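Local coordinates for uncharacterized protein (Ruminococcus gnavus, PDB 4QAN), which is of unknown function but has a cystatin-like fold, as a divergent member of the NTF2-like superfamily, and binds a metal ion, magnesium, at residues Q250-P254 with E255-K259; N41-D44 with M45-G49; V148-E152 with Q153-L157. All blocks are in the same frame, centred on the assembly; numbering follows the deposited sequence.

Contact 1 of 3, residues Q250-P254 with E255-K259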
ATOM      1  N   GLN A 250      -6.689 -19.049  -5.445  1.00 40.88           N
ATOM      2  CA  GLN A 250      -5.772 -20.149  -5.189  1.00 44.99           C
ATOM      3  C   GLN A 250      -4.365 -19.571  -5.117  1.00 42.21           C
ATOM      4  O   GLN A 250      -3.668 -19.749  -4.132  1.00 42.63           O
ATOM      5  CB  GLN A 250      -5.883 -21.215  -6.280  1.00 48.48           C
ATOM      6  CG  GLN A 250      -7.271 -21.826  -6.420  1.00 52.28           C
ATOM      7  CD  GLN A 250      -7.860 -22.304  -5.090  1.00 55.81           C
ATOM      8  OE1 GLN A 250      -7.281 -23.157  -4.406  1.00 53.11           O
ATOM      9  NE2 GLN A 250      -9.025 -21.763  -4.727  1.00 53.57           N
ATOM     10  N   ASP A 251      -3.983 -18.822  -6.144  1.00 41.96           N
ATOM     11  CA  ASP A 251      -2.651 -18.250  -6.229  1.00 39.54           C
ATOM     12  C   ASP A 251      -2.671 -16.754  -5.929  1.00 40.55           C
ATOM     13  O   ASP A 251      -3.743 -16.141  -5.766  1.00 40.66           O
ATOM     14  CB  ASP A 251      -2.078 -18.526  -7.619  1.00 40.74           C
ATOM     15  CG  ASP A 251      -0.565 -18.489  -7.650  1.00 41.64           C
ATOM     16  OD1 ASP A 251       0.072 -18.196  -6.613  1.00 41.77           O
ATOM     17  OD2 ASP A 251      -0.014 -18.744  -8.724  1.00 42.11           O
ATOM     18  N   THR A 252      -1.473 -16.191  -5.796  1.00 38.67           N
ATOM     19  CA  THR A 252      -1.285 -14.758  -5.591  1.00 36.68           C
ATOM     20  C   THR A 252      -1.870 -14.007  -6.781  1.00 36.73           C
ATOM     21  O   THR A 252      -1.529 -14.308  -7.926  1.00 35.79           O
ATOM     22  CB  THR A 252       0.219 -14.447  -5.465  1.00 37.36           C
ATOM     23  OG1 THR A 252       0.698 -14.919  -4.195  1.00 37.43           O
ATOM     24  CG2 THR A 252       0.504 -12.956  -5.633  1.00 34.78           C
ATOM     25  N   SER A 253      -2.751 -13.047  -6.514  1.00 34.90           N
ATOM     26  CA  SER A 253      -3.482 -12.347  -7.567  1.00 32.84           C
ATOM     27  C   SER A 253      -3.108 -10.866  -7.603  1.00 31.62           C
ATOM     28  O   SER A 253      -3.296 -10.167  -6.613  1.00 31.95           O
ATOM     29  CB  SER A 253      -4.992 -12.493  -7.322  1.00 34.91           C
ATOM     30  OG  SER A 253      -5.737 -11.533  -8.050  1.00 32.01           O
ATOM     31  N   PRO A 254      -2.600 -10.367  -8.754  1.00 32.30           N
ATOM     32  CA  PRO A 254      -2.318  -8.928  -8.831  1.00 29.88           C
ATOM     33  C   PRO A 254      -3.557  -8.087  -8.628  1.00 31.08           C
ATOM     34  O   PRO A 254      -3.504  -7.066  -7.949  1.00 30.92           O
ATOM     35  CB  PRO A 254      -1.755  -8.733 -10.249  1.00 31.71           C
ATOM     36  CG  PRO A 254      -2.030  -9.991 -10.992  1.00 32.77           C
ATOM     37  CD  PRO A 254      -2.201 -11.081  -9.978  1.00 32.70           C
ATOM     38  N   GLU A 255      -4.674  -8.527  -9.188  1.00 32.27           N
ATOM     39  CA  GLU A 255      -5.913  -7.769  -9.081  1.00 33.91           C
ATOM     40  C   GLU A 255      -6.369  -7.638  -7.619  1.00 32.26           C
ATOM     41  O   GLU A 255      -6.784  -6.556  -7.178  1.00 27.05           O
ATOM     42  CB  GLU A 255      -7.023  -8.405  -9.925  1.00 37.74           C
ATOM     43  CG  GLU A 255      -6.748  -8.440 -11.422  1.00 45.30           C
ATOM     44  CD  GLU A 255      -5.791  -9.551 -11.868  1.00 49.24           C
ATOM     45  OE1 GLU A 255      -5.434 -10.448 -11.055  1.00 43.94           O
ATOM     46  OE2 GLU A 255      -5.390  -9.521 -13.055  1.00 53.05           O
ATOM     47  N   LEU A 256      -6.292  -8.729  -6.865  1.00 32.92           N
ATOM     48  CA  LEU A 256      -6.808  -8.717  -5.490  1.00 34.34           C
ATOM     49  C   LEU A 256      -5.904  -7.891  -4.613  1.00 32.61           C
ATOM     50  O   LEU A 256      -6.382  -7.187  -3.721  1.00 30.03           O
ATOM     51  CB  LEU A 256      -6.946 -10.126  -4.907  1.00 34.25           C
ATOM     52  CG  LEU A 256      -8.070 -10.979  -5.496  1.00 41.14           C
ATOM     53  CD1 LEU A 256      -8.028 -12.401  -4.941  1.00 39.77           C
ATOM     54  CD2 LEU A 256      -9.425 -10.332  -5.236  1.00 43.09           C
ATOM     55  N   LEU A 257      -4.603  -7.982  -4.871  1.00 28.22           N
ATOM     56  CA  LEU A 257      -3.626  -7.205  -4.117  1.00 28.28           C
ATOM     57  C   LEU A 257      -3.728  -5.706  -4.359  1.00 28.24           C
ATOM     58  O   LEU A 257      -3.513  -4.922  -3.438  1.00 28.32           O
ATOM     59  CB  LEU A 257      -2.216  -7.672  -4.427  1.00 27.66           C
ATOM     60  CG  LEU A 257      -1.825  -9.005  -3.809  1.00 27.21           C
ATOM     61  CD1 LEU A 257      -0.428  -9.412  -4.271  1.00 28.61           C
ATOM     62  CD2 LEU A 257      -1.894  -8.937  -2.287  1.00 27.31           C
ATOM     63  N   LYS A 258      -4.033  -5.302  -5.584  1.00 25.99           N
ATOM     64  CA  LYS A 258      -4.181  -3.890  -5.872  1.00 29.18           C
ATOM     65  C   LYS A 258      -5.445  -3.345  -5.169  1.00 30.12           C
ATOM     66  O   LYS A 258      -5.411  -2.271  -4.578  1.00 28.62           O
ATOM     67  CB  LYS A 258      -4.215  -3.637  -7.383  1.00 27.99           C
ATOM     68  CG  LYS A 258      -2.875  -3.900  -8.063  1.00 33.66           C
ATOM     69  CD  LYS A 258      -2.837  -3.401  -9.500  1.00 35.00           C
ATOM     70  CE  LYS A 258      -4.008  -3.930 -10.304  1.00 36.25           C
ATOM     71  NZ  LYS A 258      -3.851  -3.591 -11.735  1.00 39.77           N
ATOM     72  N   LYS A 259      -6.527  -4.118  -5.223  1.00 29.75           N
ATOM     73  CA  LYS A 259      -7.775  -3.810  -4.492  1.00 34.43           C
ATOM     74  C   LYS A 259      -7.529  -3.680  -2.990  1.00 31.68           C
ATOM     75  O   LYS A 259      -8.072  -2.792  -2.355  1.00 27.52           O
ATOM     76  CB  LYS A 259      -8.801  -4.932  -4.717  1.00 38.01           C
ATOM     77  CG  LYS A 259     -10.233  -4.472  -4.937  1.00 48.19           C
ATOM     78  CD  LYS A 259     -11.073  -5.531  -5.673  1.00 58.51           C
ATOM     79  CE  LYS A 259     -10.400  -6.064  -6.947  1.00 56.98           C
ATOM     80  NZ  LYS A 259     -11.321  -6.674  -7.962  1.00 53.82           N
TER
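Ser253 is the N-cap of helix 254-275: its hydroxyl OG accepts from Leu256 N at 3.1 Å, with an N-H...O angle of 159°. OG stands anti to the backbone N of Ser253 (chi1 163°), in place for this bond and turned toward the amides of the first turn. The packed side of the cap is built on this serine and on Leu257. Leu256 lays CG 3.5 Å from Ser253 OG, and Leu257 N donates to Ser253 O as the first helical bond of the turn. Leu257, buried against Ile99 of helix 87-108, crosses Thr252 at a slant, its CD1 3.9 Å from Thr252 CG2; Thr252 OG1 itself hydrogen-bonds to Thr12 OG1 and Tyr210 OH. Pro254 and Lys258 also pack on Ile99, and Lys258 NZ forms a salt bridge with Glu103 of the same helix. The loose, solvent side belongs to Glu255, which bends at chi2 (78°) and runs alongside the Pro254 ring, bringing OE1 to 3.4 Å from Pro254 CG and 3.2 Å from Ser253 OG. Lys258 is held closer: its backbone N donates to Pro254 O, and its CG rests 3.2 Å from the same Pro254 O.

Contact 2 of 3, residues N41-D44 with M45-G49; sequences NDLD and MALRG
Asp42 and Met45, a selenomethionine, cross at about a right angle at the N-terminus of the short helix 43-48, where Asp42 is the N-cap. The carboxylate comes over the start of the helix with CG anti to the backbone N (chi1 -174°), and Asp42 OD1 accepts from Met45 N at 3.1 Å in an almost perfectly straight bond. The N-H meets OD1 from well above the carboxylate plane, so the flat group lies across the donor, and Asp42 CG comes 3.4 Å from Met45 CB. Just before the cap, Asn41, with positive phi, is the C' residue of the Schellman motif that ends helix 27-39, so one helix stops and the next starts within a few residues. Leu43 and Leu47, one turn apart, cross at a slant, Leu43 CG 4.1 Å from Leu47 CD1. Leu43 also packs on Ile99 and Phe102 of helix 87-108, while Ala46 touches both Phe102 and Ala37 of helix 27-39. On another side of the turn Asp44 and Arg48 form a buried salt bridge, OD2 of Asp44 lying 2.8 Å from NE of Arg48. The planes of carboxylate and guanidinium are turned 63° apart, and the hydrogen bond from Arg48 NE to Asp44 OD2 is weak and bent, with an N-H...O angle of 117°; at this oxygen the attraction is probably more one of charge than of a well-directed bond. A second weak bond, from Arg48 NE to Asp44 OD1, is doubtful because the place of OD1 is less sure. The guanidinium has a further hold, since NH1 of Arg48 donates to Thr206 O, which would help to fix its rotation. The arginine chain runs extended from CG to NE past the Asp44 carbonyl, CD of Arg48 lying 3.3 Å from Asp44 O.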
ATOM      1  N   ASN A  41       7.618 -12.926 -16.224  1.00 55.81           N
ATOM      2  CA  ASN A  41       6.317 -12.395 -15.834  1.00 52.33           C
ATOM      3  C   ASN A  41       5.832 -13.000 -14.493  1.00 51.81           C
ATOM      4  O   ASN A  41       4.678 -13.392 -14.355  1.00 53.74           O
ATOM      5  CB  ASN A  41       5.304 -12.630 -16.964  1.00 52.50           C
ATOM      6  CG  ASN A  41       3.980 -11.904 -16.737  1.00 57.74           C
ATOM      7  OD1 ASN A  41       3.898 -10.901 -16.014  1.00 60.19           O
ATOM      8  ND2 ASN A  41       2.927 -12.418 -17.354  1.00 63.11           N
ATOM      9  N   ASP A  42       6.728 -13.062 -13.508  1.00 52.12           N
ATOM     10  CA  ASP A  42       6.435 -13.705 -12.223  1.00 49.12           C
ATOM     11  C   ASP A  42       6.314 -12.652 -11.133  1.00 45.06           C
ATOM     12  O   ASP A  42       7.307 -12.187 -10.581  1.00 40.85           O
ATOM     13  CB  ASP A  42       7.517 -14.738 -11.873  1.00 52.37           C
ATOM     14  CG  ASP A  42       7.192 -15.538 -10.609  1.00 50.94           C
ATOM     15  OD1 ASP A  42       6.357 -15.086  -9.808  1.00 50.34           O
ATOM     16  OD2 ASP A  42       7.798 -16.611 -10.405  1.00 51.36           O
ATOM     17  N   LEU A  43       5.074 -12.296 -10.829  1.00 44.11           N
ATOM     18  CA  LEU A  43       4.778 -11.224  -9.904  1.00 44.40           C
ATOM     19  C   LEU A  43       5.273 -11.567  -8.506  1.00 43.60           C
ATOM     20  O   LEU A  43       5.871 -10.733  -7.816  1.00 41.98           O
ATOM     21  CB  LEU A  43       3.272 -10.972  -9.860  1.00 47.64           C
ATOM     22  CG  LEU A  43       2.797  -9.901  -8.878  1.00 46.68           C
ATOM     23  CD1 LEU A  43       3.346  -8.560  -9.315  1.00 47.48           C
ATOM     24  CD2 LEU A  43       1.279  -9.871  -8.787  1.00 48.27           C
ATOM     25  N   ASP A  44       5.006 -12.796  -8.090  1.00 41.41           N
ATOM     26  CA  ASP A  44       5.386 -13.238  -6.764  1.00 38.83           C
ATOM     27  C   ASP A  44       6.884 -13.027  -6.566  1.00 39.03           C
ATOM     28  O   ASP A  44       7.310 -12.387  -5.587  1.00 36.34           O
ATOM     29  CB  ASP A  44       5.017 -14.710  -6.569  1.00 40.06           C
ATOM     30  CG  ASP A  44       5.518 -15.258  -5.261  1.00 39.57           C
ATOM     31  OD1 ASP A  44       4.909 -14.932  -4.221  1.00 35.14           O
ATOM     32  OD2 ASP A  44       6.536 -15.997  -5.269  1.00 39.82           O
HETATM   33  N   MSE A  45       7.667 -13.552  -7.517  1.00 38.10           N
HETATM   34  CA  MSE A  45       9.120 -13.410  -7.501  1.00 39.07           C
HETATM   35  C   MSE A  45       9.540 -11.961  -7.388  1.00 38.54           C
HETATM   36  O   MSE A  45      10.376 -11.624  -6.549  1.00 38.43           O
HETATM   37  CB  MSE A  45       9.685 -14.088  -8.753  1.00 40.00           C
HETATM   38  CG  MSE A  45      11.195 -14.158  -8.710  1.00 40.91           C
HETATM   39 SE   MSE A  45      11.847 -14.842 -10.432  0.75 42.72          SE
HETATM   40  CE  MSE A  45      13.752 -14.553 -10.028  1.00 47.69           C
ATOM     41  N   ALA A  46       8.938 -11.106  -8.213  1.00 38.46           N
ATOM     42  CA  ALA A  46       9.229  -9.665  -8.263  1.00 40.25           C
ATOM     43  C   ALA A  46       9.026  -8.969  -6.929  1.00 41.48           C
ATOM     44  O   ALA A  46       9.890  -8.216  -6.491  1.00 43.51           O
ATOM     45  CB  ALA A  46       8.356  -8.980  -9.320  1.00 38.20           C
ATOM     46  N   LEU A  47       7.872  -9.208  -6.309  1.00 39.23           N
ATOM     47  CA  LEU A  47       7.546  -8.615  -5.016  1.00 37.36           C
ATOM     48  C   LEU A  47       8.598  -8.876  -3.946  1.00 36.98           C
ATOM     49  O   LEU A  47       8.968  -7.974  -3.198  1.00 34.16           O
ATOM     50  CB  LEU A  47       6.191  -9.124  -4.529  1.00 37.73           C
ATOM     51  CG  LEU A  47       5.009  -8.488  -5.288  1.00 37.11           C
ATOM     52  CD1 LEU A  47       3.697  -9.144  -4.913  1.00 35.20           C
ATOM     53  CD2 LEU A  47       4.953  -7.002  -5.021  1.00 38.72           C
ATOM     54  N   ARG A  48       9.068 -10.114  -3.887  1.00 36.89           N
ATOM     55  CA  ARG A  48      10.068 -10.522  -2.908  1.00 40.82           C
ATOM     56  C   ARG A  48      11.393  -9.760  -3.052  1.00 42.56           C
ATOM     57  O   ARG A  48      12.136  -9.620  -2.076  1.00 46.43           O
ATOM     58  CB  ARG A  48      10.312 -12.025  -3.025  1.00 41.26           C
ATOM     59  CG  ARG A  48       9.073 -12.852  -2.698  1.00 43.25           C
ATOM     60  CD  ARG A  48       9.065 -14.170  -3.454  1.00 49.47           C
ATOM     61  NE  ARG A  48       7.945 -15.025  -3.047  1.00 50.07           N
ATOM     62  CZ  ARG A  48       8.017 -16.020  -2.164  1.00 49.13           C
ATOM     63  NH1 ARG A  48       9.158 -16.324  -1.544  1.00 51.16           N
ATOM     64  NH2 ARG A  48       6.925 -16.724  -1.900  1.00 51.76           N
ATOM     65  N   GLY A  49      11.678  -9.275  -4.262  1.00 39.44           N
ATOM     66  CA  GLY A  49      12.861  -8.476  -4.523  1.00 38.59           C
ATOM     67  C   GLY A  49      12.739  -6.994  -4.231  1.00 36.90           C
ATOM     68  O   GLY A  49      13.728  -6.264  -4.343  1.00 36.28           O
TER

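Contact 3 of 3, residues V148-E152 with Q153-L157; sequences VKCGE and QSYRL
Val148 and Tyr155 exchange two backbone hydrogen bonds, Val148 N to Tyr155 O and Tyr155 N to Val148 O, both 2.9 Å. Val148 O takes a second donor, Ser154 OG at 3.3 Å, which arrives from the opposite face of the carbonyl plane to Tyr155 N. Toward the loop Cys150 N donates to Gln153 O at 2.8 Å, and Gln153 N returns a longer bond to Cys150 O. These bonds close a beta hairpin between strands 140-150 and 153-164, its type II' turn running from Cys150 to Gln153 with Gly151 at positive phi. Apolar contacts lie on the face shared by Val148, Cys150, Gln153 and Tyr155. Cys150 CB meets the edge of the Tyr155 ring, 4.0 Å from CE1 and in the ring plane, while Cys150 SG makes an oblique sulfur-aromatic contact, 5.4 Å from the centroid of the Tyr155 ring. Val148 CG1 reaches Leu157 CD1, the two side chains at about a right angle. An alanine at Gln153 would probably keep the backbone bonds but lessen the packing on Gln188 and leave Cys150 O and Glu152 CB without their neighbours. At the turn, Gln153 folds at chi2 (-49°), its CG 3.4 Å from Cys150 O and its OE1 3.6 Å from Glu152 CB.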
ATOM      1  N   VAL A 148      18.923  -3.154 -21.591  1.00 65.66           N
ATOM      2  CA  VAL A 148      18.425  -4.459 -21.997  1.00 66.47           C
ATOM      3  C   VAL A 148      18.071  -4.464 -23.478  1.00 68.97           C
ATOM      4  O   VAL A 148      18.043  -3.414 -24.113  1.00 69.24           O
ATOM      5  CB  VAL A 148      17.192  -4.876 -21.172  1.00 63.57           C
ATOM      6  CG1 VAL A 148      17.535  -4.878 -19.687  1.00 61.21           C
ATOM      7  CG2 VAL A 148      15.996  -3.971 -21.458  1.00 62.28           C
ATOM      8  N   LYS A 149      17.794  -5.654 -24.008  1.00 74.27           N
ATOM      9  CA  LYS A 149      17.467  -5.835 -25.420  1.00 76.57           C
ATOM     10  C   LYS A 149      16.261  -6.757 -25.596  1.00 78.17           C
ATOM     11  O   LYS A 149      16.207  -7.826 -24.983  1.00 76.33           O
ATOM     12  CB  LYS A 149      18.673  -6.416 -26.150  1.00 79.23           C
ATOM     13  CG  LYS A 149      18.377  -6.879 -27.565  1.00 84.34           C
ATOM     14  CD  LYS A 149      19.609  -7.475 -28.209  1.00 88.76           C
ATOM     15  CE  LYS A 149      19.295  -8.017 -29.589  1.00 91.68           C
ATOM     16  NZ  LYS A 149      20.495  -8.648 -30.194  1.00100.44           N
ATOM     17  N   CYS A 150      15.305  -6.341 -26.431  1.00 80.83           N
ATOM     18  CA  CYS A 150      14.125  -7.157 -26.748  1.00 83.05           C
ATOM     19  C   CYS A 150      13.870  -7.182 -28.253  1.00 85.72           C
ATOM     20  O   CYS A 150      13.227  -6.285 -28.793  1.00 83.93           O
ATOM     21  CB  CYS A 150      12.892  -6.635 -26.017  1.00 81.28           C
ATOM     22  SG  CYS A 150      13.108  -6.547 -24.224  1.00 88.51           S
ATOM     23  N   GLY A 151      14.376  -8.222 -28.916  1.00 87.86           N
ATOM     24  CA  GLY A 151      14.277  -8.355 -30.369  1.00 88.41           C
ATOM     25  C   GLY A 151      15.375  -7.557 -31.042  1.00 90.51           C
ATOM     26  O   GLY A 151      16.559  -7.821 -30.836  1.00 90.92           O
ATOM     27  N   GLU A 152      14.986  -6.583 -31.856  1.00 91.37           N
ATOM     28  CA  GLU A 152      15.941  -5.627 -32.418  1.00 94.57           C
ATOM     29  C   GLU A 152      16.059  -4.406 -31.501  1.00 96.35           C
ATOM     30  O   GLU A 152      16.979  -3.599 -31.655  1.00 91.29           O
ATOM     31  CB  GLU A 152      15.512  -5.187 -33.825  1.00 95.60           C
ATOM     32  CG  GLU A 152      15.053  -6.320 -34.733  1.00 96.70           C
ATOM     33  CD  GLU A 152      15.963  -7.529 -34.659  1.00 97.67           C
ATOM     34  OE1 GLU A 152      17.093  -7.459 -35.183  1.00 94.68           O
ATOM     35  OE2 GLU A 152      15.545  -8.547 -34.066  1.00 96.72           O
ATOM     36  N   GLN A 153      15.136  -4.294 -30.539  1.00 98.31           N
ATOM     37  CA  GLN A 153      15.027  -3.119 -29.663  1.00 95.89           C
ATOM     38  C   GLN A 153      16.026  -3.165 -28.508  1.00 89.37           C
ATOM     39  O   GLN A 153      16.306  -4.229 -27.962  1.00 91.34           O
ATOM     40  CB  GLN A 153      13.609  -3.001 -29.070  1.00 99.35           C
ATOM     41  CG  GLN A 153      12.452  -3.250 -30.032  1.00102.83           C
ATOM     42  CD  GLN A 153      12.582  -2.473 -31.326  1.00111.08           C
ATOM     43  OE1 GLN A 153      13.290  -2.891 -32.244  1.00108.81           O
ATOM     44  NE2 GLN A 153      11.886  -1.343 -31.412  1.00114.78           N
ATOM     45  N   SER A 154      16.550  -1.998 -28.144  1.00 83.97           N
ATOM     46  CA  SER A 154      17.339  -1.826 -26.929  1.00 81.61           C
ATOM     47  C   SER A 154      16.644  -0.768 -26.066  1.00 76.41           C
ATOM     48  O   SER A 154      16.173   0.241 -26.591  1.00 74.08           O
ATOM     49  CB  SER A 154      18.765  -1.390 -27.279  1.00 86.75           C
ATOM     50  OG  SER A 154      19.596  -1.344 -26.131  1.00 89.00           O
ATOM     51  N   TYR A 155      16.555  -1.000 -24.756  1.00 72.70           N
ATOM     52  CA  TYR A 155      15.960  -0.011 -23.835  1.00 71.06           C
ATOM     53  C   TYR A 155      16.874   0.260 -22.638  1.00 69.41           C
ATOM     54  O   TYR A 155      17.687  -0.590 -22.265  1.00 70.33           O
ATOM     55  CB  TYR A 155      14.585  -0.477 -23.330  1.00 67.03           C
ATOM     56  CG  TYR A 155      13.625  -0.912 -24.414  1.00 69.48           C
ATOM     57  CD1 TYR A 155      13.581  -2.237 -24.836  1.00 76.93           C
ATOM     58  CD2 TYR A 155      12.764  -0.003 -25.016  1.00 70.88           C
ATOM     59  CE1 TYR A 155      12.707  -2.645 -25.826  1.00 81.62           C
ATOM     60  CE2 TYR A 155      11.885  -0.401 -26.008  1.00 76.05           C
ATOM     61  CZ  TYR A 155      11.860  -1.723 -26.408  1.00 82.63           C
ATOM     62  OH  TYR A 155      10.993  -2.133 -27.391  1.00 89.49           O
ATOM     63  N   ARG A 156      16.749   1.451 -22.055  1.00 66.83           N
ATOM     64  CA  ARG A 156      17.423   1.767 -20.799  1.00 67.12           C
ATOM     65  C   ARG A 156      16.379   1.814 -19.694  1.00 63.69           C
ATOM     66  O   ARG A 156      15.295   2.369 -19.884  1.00 66.57           O
ATOM     67  CB  ARG A 156      18.193   3.100 -20.870  1.00 69.79           C
ATOM     68  CG  ARG A 156      18.773   3.546 -19.524  1.00 69.26           C
ATOM     69  CD  ARG A 156      19.766   4.700 -19.619  1.00 72.75           C
ATOM     70  NE  ARG A 156      19.213   5.887 -20.268  1.00 74.45           N
ATOM     71  CZ  ARG A 156      18.341   6.730 -19.713  1.00 75.65           C
ATOM     72  NH1 ARG A 156      17.885   6.542 -18.478  1.00 77.43           N
ATOM     73  NH2 ARG A 156      17.908   7.774 -20.408  1.00 76.12           N
ATOM     74  N   LEU A 157      16.698   1.222 -18.547  1.00 59.27           N
ATOM     75  CA  LEU A 157      15.822   1.304 -17.380  1.00 57.09           C
ATOM     76  C   LEU A 157      16.590   1.949 -16.241  1.00 55.61           C
ATOM     77  O   LEU A 157      17.814   1.918 -16.227  1.00 56.16           O
ATOM     78  CB  LEU A 157      15.335  -0.080 -16.962  1.00 57.09           C
ATOM     79  CG  LEU A 157      14.881  -1.035 -18.070  1.00 61.95           C
ATOM     80  CD1 LEU A 157      14.858  -2.468 -17.564  1.00 64.90           C
ATOM     81  CD2 LEU A 157      13.517  -0.634 -18.596  1.00 62.85           C
TER

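How the contacts relate
Contacts 1 and 2 are both helix starts capped by a side-chain oxygen, a serine hydroxyl in one and an aspartate carboxylate in the other, and both lean on helix 87-108. Their centres are 13 Å apart, and they meet directly, with Pro254 CB 3.6 Å from Leu43 CD2. Contact 2 is mostly buried and carries an internal salt bridge; contact 1 lies at the surface, and its salt bridge reaches across to helix 87-108 instead of lying within the turn. Contact 3 has no share in this packing: it is a partly buried hairpin in the antiparallel sheet, its nearest atoms about 12 Å from contact 2 and 19 Å from contact 1, joined by cross-strand backbone bonds rather than capping.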